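Local coordinates for conserved exported protein (Bacteroides fragilis, PDB 3CLW), which is of unknown function but probably hydrolyses O-glycosidic bonds, at residues Asn124-Thr129 and Val178-Pro183; Thr389-Trp394 and Asp470-Tyr475. One frame throughout, in Å; residues are numbered along the deposited sequence.

Interaction 1 (Asn124-Thr129 and Val178-Pro183)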
loop_
_atom_site.group_PDB
_atom_site.type_symbol
_atom_site.label_atom_id
_atom_site.label_comp_id
_atom_site.label_asym_id
_atom_site.label_seq_id
_atom_site.Cartn_x
_atom_site.Cartn_y
_atom_site.Cartn_z
ATOM N N ASN A 124 -8.812 -4.270 -10.224
ATOM C CA ASN A 124 -8.708 -4.862 -8.919
ATOM C C ASN A 124 -8.700 -3.737 -7.921
ATOM O O ASN A 124 -7.698 -3.032 -7.779
ATOM C CB ASN A 124 -7.457 -5.766 -8.798
ATOM C CG ASN A 124 -7.261 -6.321 -7.386
ATOM O OD1 ASN A 124 -8.222 -6.514 -6.638
ATOM N ND2 ASN A 124 -6.009 -6.589 -7.019
ATOM N N PHE A 125 -9.824 -3.552 -7.240
ATOM C CA PHE A 125 -9.987 -2.410 -6.362
ATOM C C PHE A 125 -10.256 -2.779 -4.890
ATOM O O PHE A 125 -10.901 -3.786 -4.582
ATOM C CB PHE A 125 -11.093 -1.487 -6.892
ATOM C CG PHE A 125 -10.840 -0.955 -8.279
ATOM C CD1 PHE A 125 -11.333 -1.641 -9.408
ATOM C CD2 PHE A 125 -10.125 0.233 -8.466
ATOM C CE1 PHE A 125 -11.120 -1.159 -10.695
ATOM C CE2 PHE A 125 -9.888 0.728 -9.784
ATOM C CZ PHE A 125 -10.377 0.021 -10.894
ATOM N N LEU A 126 -9.740 -1.930 -3.998
ATOM C CA LEU A 126 -10.051 -1.977 -2.565
ATOM C C LEU A 126 -10.719 -0.661 -2.234
ATOM O O LEU A 126 -10.216 0.414 -2.640
ATOM C CB LEU A 126 -8.792 -2.195 -1.712
ATOM C CG LEU A 126 -8.911 -2.269 -0.170
ATOM C CD1 LEU A 126 -7.760 -3.086 0.458
ATOM C CD2 LEU A 126 -8.992 -0.908 0.486
ATOM N N PHE A 127 -11.858 -0.739 -1.543
ATOM C CA PHE A 127 -12.588 0.431 -1.019
ATOM C C PHE A 127 -12.282 0.608 0.461
ATOM O O PHE A 127 -12.446 -0.344 1.249
ATOM C CB PHE A 127 -14.092 0.200 -1.171
ATOM C CG PHE A 127 -14.621 0.515 -2.537
ATOM C CD1 PHE A 127 -15.986 0.627 -2.744
ATOM C CD2 PHE A 127 -13.744 0.728 -3.622
ATOM C CE1 PHE A 127 -16.468 0.941 -4.013
ATOM C CE2 PHE A 127 -14.229 1.068 -4.891
ATOM C CZ PHE A 127 -15.587 1.179 -5.084
ATOM N N PHE A 128 -11.843 1.800 0.845
ATOM C CA PHE A 128 -11.497 2.068 2.243
ATOM C C PHE A 128 -12.144 3.355 2.739
ATOM O O PHE A 128 -12.347 4.282 1.957
ATOM C CB PHE A 128 -9.965 2.041 2.526
ATOM C CG PHE A 128 -9.211 3.276 2.062
ATOM C CD1 PHE A 128 -8.789 3.407 0.743
ATOM C CD2 PHE A 128 -8.924 4.304 2.954
ATOM C CE1 PHE A 128 -8.063 4.561 0.311
ATOM C CE2 PHE A 128 -8.249 5.456 2.528
ATOM C CZ PHE A 128 -7.806 5.573 1.197
ATOM N N THR A 129 -12.476 3.371 4.035
ATOM C CA THR A 129 -13.022 4.523 4.722
ATOM C C THR A 129 -12.134 4.934 5.899
ATOM O O THR A 129 -11.512 4.081 6.593
ATOM C CB THR A 129 -14.440 4.271 5.287
ATOM O OG1 THR A 129 -14.503 2.952 5.877
ATOM C CG2 THR A 129 -15.482 4.410 4.218
ATOM N N VAL A 178 -14.338 -4.646 -7.309
ATOM C CA VAL A 178 -14.065 -4.213 -5.960
ATOM C C VAL A 178 -14.011 -5.487 -5.136
ATOM O O VAL A 178 -15.048 -6.066 -4.792
ATOM C CB VAL A 178 -15.188 -3.315 -5.448
ATOM C CG1 VAL A 178 -14.891 -2.864 -3.993
ATOM C CG2 VAL A 178 -15.393 -2.144 -6.429
ATOM N N ASN A 179 -12.792 -5.936 -4.851
ATOM C CA ASN A 179 -12.603 -7.227 -4.210
ATOM C C ASN A 179 -12.407 -7.166 -2.694
ATOM O O ASN A 179 -12.459 -8.200 -2.021
ATOM C CB ASN A 179 -11.435 -7.955 -4.871
ATOM C CG ASN A 179 -11.664 -8.179 -6.357
ATOM O OD1 ASN A 179 -12.784 -8.499 -6.784
ATOM N ND2 ASN A 179 -10.615 -7.995 -7.154
ATOM N N TYR A 180 -12.175 -5.965 -2.157
ATOM C CA TYR A 180 -11.877 -5.796 -0.725
ATOM C C TYR A 180 -12.528 -4.538 -0.171
ATOM O O TYR A 180 -12.703 -3.547 -0.901
ATOM C CB TYR A 180 -10.377 -5.681 -0.499
ATOM C CG TYR A 180 -9.512 -6.681 -1.270
ATOM C CD1 TYR A 180 -8.957 -6.353 -2.527
ATOM C CD2 TYR A 180 -9.229 -7.938 -0.728
ATOM C CE1 TYR A 180 -8.157 -7.258 -3.221
ATOM C CE2 TYR A 180 -8.451 -8.857 -1.408
ATOM C CZ TYR A 180 -7.907 -8.514 -2.650
ATOM O OH TYR A 180 -7.113 -9.440 -3.289
ATOM N N ILE A 181 -12.920 -4.594 1.097
ATOM C CA ILE A 181 -13.452 -3.447 1.835
ATOM C C ILE A 181 -12.705 -3.336 3.130
ATOM O O ILE A 181 -12.681 -4.287 3.910
ATOM C CB ILE A 181 -14.944 -3.571 2.188
ATOM C CG1 ILE A 181 -15.827 -3.451 0.945
ATOM C CG2 ILE A 181 -15.364 -2.466 3.195
ATOM C CD1 ILE A 181 -17.204 -4.042 1.107
ATOM N N SER A 182 -12.134 -2.168 3.364
ATOM C CA SER A 182 -11.383 -1.877 4.569
ATOM C C SER A 182 -12.109 -0.794 5.391
ATOM O O SER A 182 -12.025 0.391 5.087
ATOM C CB SER A 182 -9.957 -1.504 4.184
ATOM O OG SER A 182 -9.186 -1.261 5.322
ATOM N N PRO A 183 -12.882 -1.216 6.419
ATOM C CA PRO A 183 -13.795 -0.276 7.098
ATOM C C PRO A 183 -13.103 0.701 8.056
ATOM O O PRO A 183 -13.634 1.795 8.322
ATOM C CB PRO A 183 -14.760 -1.211 7.857
ATOM C CG PRO A 183 -13.894 -2.407 8.206
ATOM C CD PRO A 183 -12.964 -2.578 6.998
HETATM O O HOH W 1 -4.992 -8.291 -4.845
HETATM O O HOH W 2 -9.433 2.031 6.078
#
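F127 and S182 belong to neighbouring parallel strands, 125-128 and 178-182, joined by backbone hydrogen bonds: F127 N donates to Y180 O, and F127 O accepts from S182 N (2.8 Å). Near the start, N179 N rather than Y180 N binds F125 O, where the register slips by one residue in a beta bulge.

Polar side chains take part at both ends. N179 ND2 reaches N124 OD1 at 2.9 Å from above its carbonyl plane, while the same oxygen sits 3.5 Å from Y180 CE1 at the ring edge; a water joins N124 ND2 to Y180 OH. T129 OG1 donates to the backbone O of P183 (2.8 Å).

The apolar contacts divide between the two faces of the sheet. V178 CG1, anti to its backbone N (chi1 180°), lies over the centre of the F127 ring in a CH-pi contact, 3.7 Å from the centroid; on the opposite face L126 CG packs on Y180 CB at 3.7 Å.

This pairing is part of the parallel strand wall of a TIM barrel. One face thus packs apolar side chains against helices 108-119 and 157-173, while the other mixes L126 and Y180 with the polar S182, whose OG bonds E231.

Interaction 2 (Thr389-Trp394 and Asp470-Tyr475)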
loop_
_atom_site.group_PDB
_atom_site.type_symbol
_atom_site.label_atom_id
_atom_site.label_comp_id
_atom_site.label_asym_id
_atom_site.label_seq_id
_atom_site.Cartn_x
_atom_site.Cartn_y
_atom_site.Cartn_z
ATOM N N THR A 389 8.268 12.430 -11.489
ATOM C CA THR A 389 8.458 11.105 -10.882
ATOM C C THR A 389 9.580 11.142 -9.848
ATOM O O THR A 389 10.551 11.870 -10.023
ATOM C CB THR A 389 8.738 9.980 -11.924
ATOM O OG1 THR A 389 9.991 10.217 -12.587
ATOM C CG2 THR A 389 7.621 9.923 -12.946
ATOM N N THR A 390 9.420 10.412 -8.742
ATOM C CA THR A 390 10.479 10.335 -7.771
ATOM C C THR A 390 11.220 9.028 -7.995
ATOM O O THR A 390 10.767 8.170 -8.765
ATOM C CB THR A 390 9.951 10.417 -6.316
ATOM O OG1 THR A 390 9.214 9.228 -6.019
ATOM C CG2 THR A 390 9.075 11.642 -6.105
ATOM N N LYS A 391 12.372 8.863 -7.359
ATOM C CA LYS A 391 13.076 7.584 -7.453
ATOM C C LYS A 391 12.307 6.444 -6.734
ATOM O O LYS A 391 12.563 5.251 -6.985
ATOM C CB LYS A 391 14.502 7.714 -6.920
ATOM C CG LYS A 391 15.399 8.617 -7.803
ATOM C CD LYS A 391 15.728 7.910 -9.119
ATOM C CE LYS A 391 16.527 8.811 -10.055
ATOM N NZ LYS A 391 16.889 8.044 -11.290
ATOM N N MET A 392 11.394 6.841 -5.840
ATOM C CA MET A 392 10.524 5.949 -5.116
ATOM C C MET A 392 9.588 5.315 -6.115
ATOM O O MET A 392 9.266 4.148 -5.985
ATOM C CB MET A 392 9.751 6.679 -4.003
ATOM C CG MET A 392 10.600 6.964 -2.720
ATOM S SD MET A 392 9.955 8.095 -1.484
ATOM C CE MET A 392 10.102 9.666 -2.380
ATOM N N LEU A 393 9.171 6.059 -7.141
ATOM C CA LEU A 393 8.316 5.439 -8.135
ATOM C C LEU A 393 9.091 4.320 -8.807
ATOM O O LEU A 393 8.605 3.209 -8.937
ATOM C CB LEU A 393 7.786 6.458 -9.171
ATOM C CG LEU A 393 6.748 5.928 -10.186
ATOM C CD1 LEU A 393 5.854 7.032 -10.741
ATOM C CD2 LEU A 393 7.432 5.238 -11.355
ATOM N N TRP A 394 10.306 4.623 -9.237
ATOM C CA TRP A 394 11.110 3.666 -9.991
ATOM C C TRP A 394 11.597 2.445 -9.174
ATOM O O TRP A 394 11.621 1.309 -9.670
ATOM C CB TRP A 394 12.207 4.420 -10.755
ATOM C CG TRP A 394 11.553 5.438 -11.659
ATOM C CD1 TRP A 394 11.597 6.815 -11.537
ATOM C CD2 TRP A 394 10.681 5.162 -12.780
ATOM N NE1 TRP A 394 10.847 7.381 -12.547
ATOM C CE2 TRP A 394 10.257 6.397 -13.294
ATOM C CE3 TRP A 394 10.214 3.975 -13.388
ATOM C CZ2 TRP A 394 9.409 6.493 -14.409
ATOM C CZ3 TRP A 394 9.369 4.064 -14.456
ATOM C CH2 TRP A 394 8.960 5.320 -14.963
ATOM N N ASP A 470 21.090 8.163 -11.512
ATOM C CA ASP A 470 20.969 8.603 -12.907
ATOM C C ASP A 470 19.857 7.928 -13.741
ATOM O O ASP A 470 19.505 8.413 -14.820
ATOM C CB ASP A 470 22.283 8.265 -13.632
ATOM C CG ASP A 470 23.451 9.086 -13.158
ATOM O OD1 ASP A 470 23.285 10.312 -12.885
ATOM O OD2 ASP A 470 24.546 8.490 -13.039
ATOM N N LYS A 471 19.348 6.784 -13.273
ATOM C CA LYS A 471 18.513 5.909 -14.095
ATOM C C LYS A 471 17.137 5.634 -13.470
ATOM O O LYS A 471 17.041 5.277 -12.288
ATOM C CB LYS A 471 19.261 4.594 -14.347
ATOM C CG LYS A 471 20.480 4.722 -15.290
ATOM C CD LYS A 471 21.533 3.602 -15.128
ATOM C CE LYS A 471 22.640 3.676 -16.229
ATOM N NZ LYS A 471 23.273 5.071 -16.412
ATOM N N ASN A 472 16.073 5.824 -14.257
ATOM C CA ASN A 472 14.725 5.441 -13.847
ATOM C C ASN A 472 14.375 4.093 -14.470
ATOM O O ASN A 472 13.862 4.040 -15.574
ATOM C CB ASN A 472 13.692 6.477 -14.287
ATOM C CG ASN A 472 13.928 7.884 -13.668
ATOM O OD1 ASN A 472 14.549 8.046 -12.607
ATOM N ND2 ASN A 472 13.412 8.901 -14.352
ATOM N N LEU A 473 14.658 3.004 -13.766
ATOM C CA LEU A 473 14.341 1.651 -14.263
ATOM C C LEU A 473 14.650 1.505 -15.754
ATOM O O LEU A 473 13.774 1.272 -16.587
ATOM C CB LEU A 473 12.898 1.244 -13.915
ATOM C CG LEU A 473 12.593 -0.263 -13.926
ATOM C CD1 LEU A 473 13.505 -1.039 -12.966
ATOM C CD2 LEU A 473 11.149 -0.496 -13.564
ATOM N N ARG A 474 15.925 1.659 -16.073
ATOM C CA ARG A 474 16.404 1.639 -17.452
ATOM C C ARG A 474 16.723 0.223 -17.849
ATOM O O ARG A 474 17.374 -0.501 -17.100
ATOM C CB ARG A 474 17.686 2.458 -17.583
ATOM C CG ARG A 474 17.522 3.935 -17.435
ATOM C CD ARG A 474 16.882 4.553 -18.658
ATOM N NE ARG A 474 15.446 4.679 -18.442
ATOM C CZ ARG A 474 14.615 5.296 -19.275
ATOM N NH1 ARG A 474 13.322 5.344 -18.974
ATOM N NH2 ARG A 474 15.075 5.873 -20.400
ATOM N N TYR A 475 16.284 -0.170 -19.034
ATOM C CA TYR A 475 16.592 -1.487 -19.531
ATOM C C TYR A 475 18.075 -1.563 -19.938
ATOM O O TYR A 475 18.565 -0.702 -20.682
ATOM C CB TYR A 475 15.664 -1.858 -20.691
ATOM C CG TYR A 475 16.040 -3.151 -21.388
ATOM C CD1 TYR A 475 16.152 -4.338 -20.667
ATOM C CD2 TYR A 475 16.279 -3.184 -22.765
ATOM C CE1 TYR A 475 16.484 -5.521 -21.283
ATOM C CE2 TYR A 475 16.622 -4.379 -23.400
ATOM C CZ TYR A 475 16.724 -5.545 -22.651
ATOM O OH TYR A 475 17.057 -6.755 -23.244
#
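The indole of W394 lies against the side chain of N472, ring and amide planes only 8° apart, so that the two flat groups are nearly parallel. N472 CB stands over the five-membered ring in a CH-pi contact, 3.3 Å from its centroid and almost on the ring normal. N472 CG lies over the NE1-CD1 side of that ring, 3.3 Å from each of these W394 atoms. The opposite face of the indole carries CD2 of L393, its own neighbour in the helix, and the ring is thus sandwiched between one residue of each segment. Its rotation is further fixed at the edge, where W394 NE1 donates in the ring plane to T389 OG1 (3.0 Å).

K391 comes to the same amide from another side, crossing N472 at about a right angle. Its chain bends at chi2 (-72°), and beyond CD it runs extended to place NZ 2.7 Å from N472 OD1, tilted from the carbonyl plane. A weak bond from K391 NZ to K471 O, at 2.9 Å, and one to T468 O bring three oxygens round the ammonium group.

Here the first turn of helix 391-400 meets the turn that joins strands 461-467 and 474-480. T390 is the N-cap of that helix, its OG1 accepting weak bonds from M392 N and L393 N, and L473 with R474 forms a G1 beta bulge opposite L466. L473 has positive phi (41°), and its CB lies 3.9 Å from W394 CE3, reached obliquely. The L473 side chain continues onto A397 and N398, farther along the helix. Within 470-475, R474 NE donates weakly to N472 O, which lies at the edge of the guanidinium and in its plane.

How the interactions relate
Interaction 1 is a buried contact of the barrel, whereas interaction 2 is only partly buried and stands on the opposite side of the chain's centre; their centres are 29 Å apart and their nearest atoms about 17 Å. They share no helix or strand. In 124-129 with 178-183, four backbone bonds join two adjacent strands, with side chains adding to them on either face. Segments 389-394 and 470-475 have no backbone-to-backbone bond: a helix start and the loop before strand 474-480 are held by a tryptophan face under an asparagine side chain and by a lysine. Interaction 1 pairs neighbours within the barrel; interaction 2 joins helix 391-400 to the C-terminal strands.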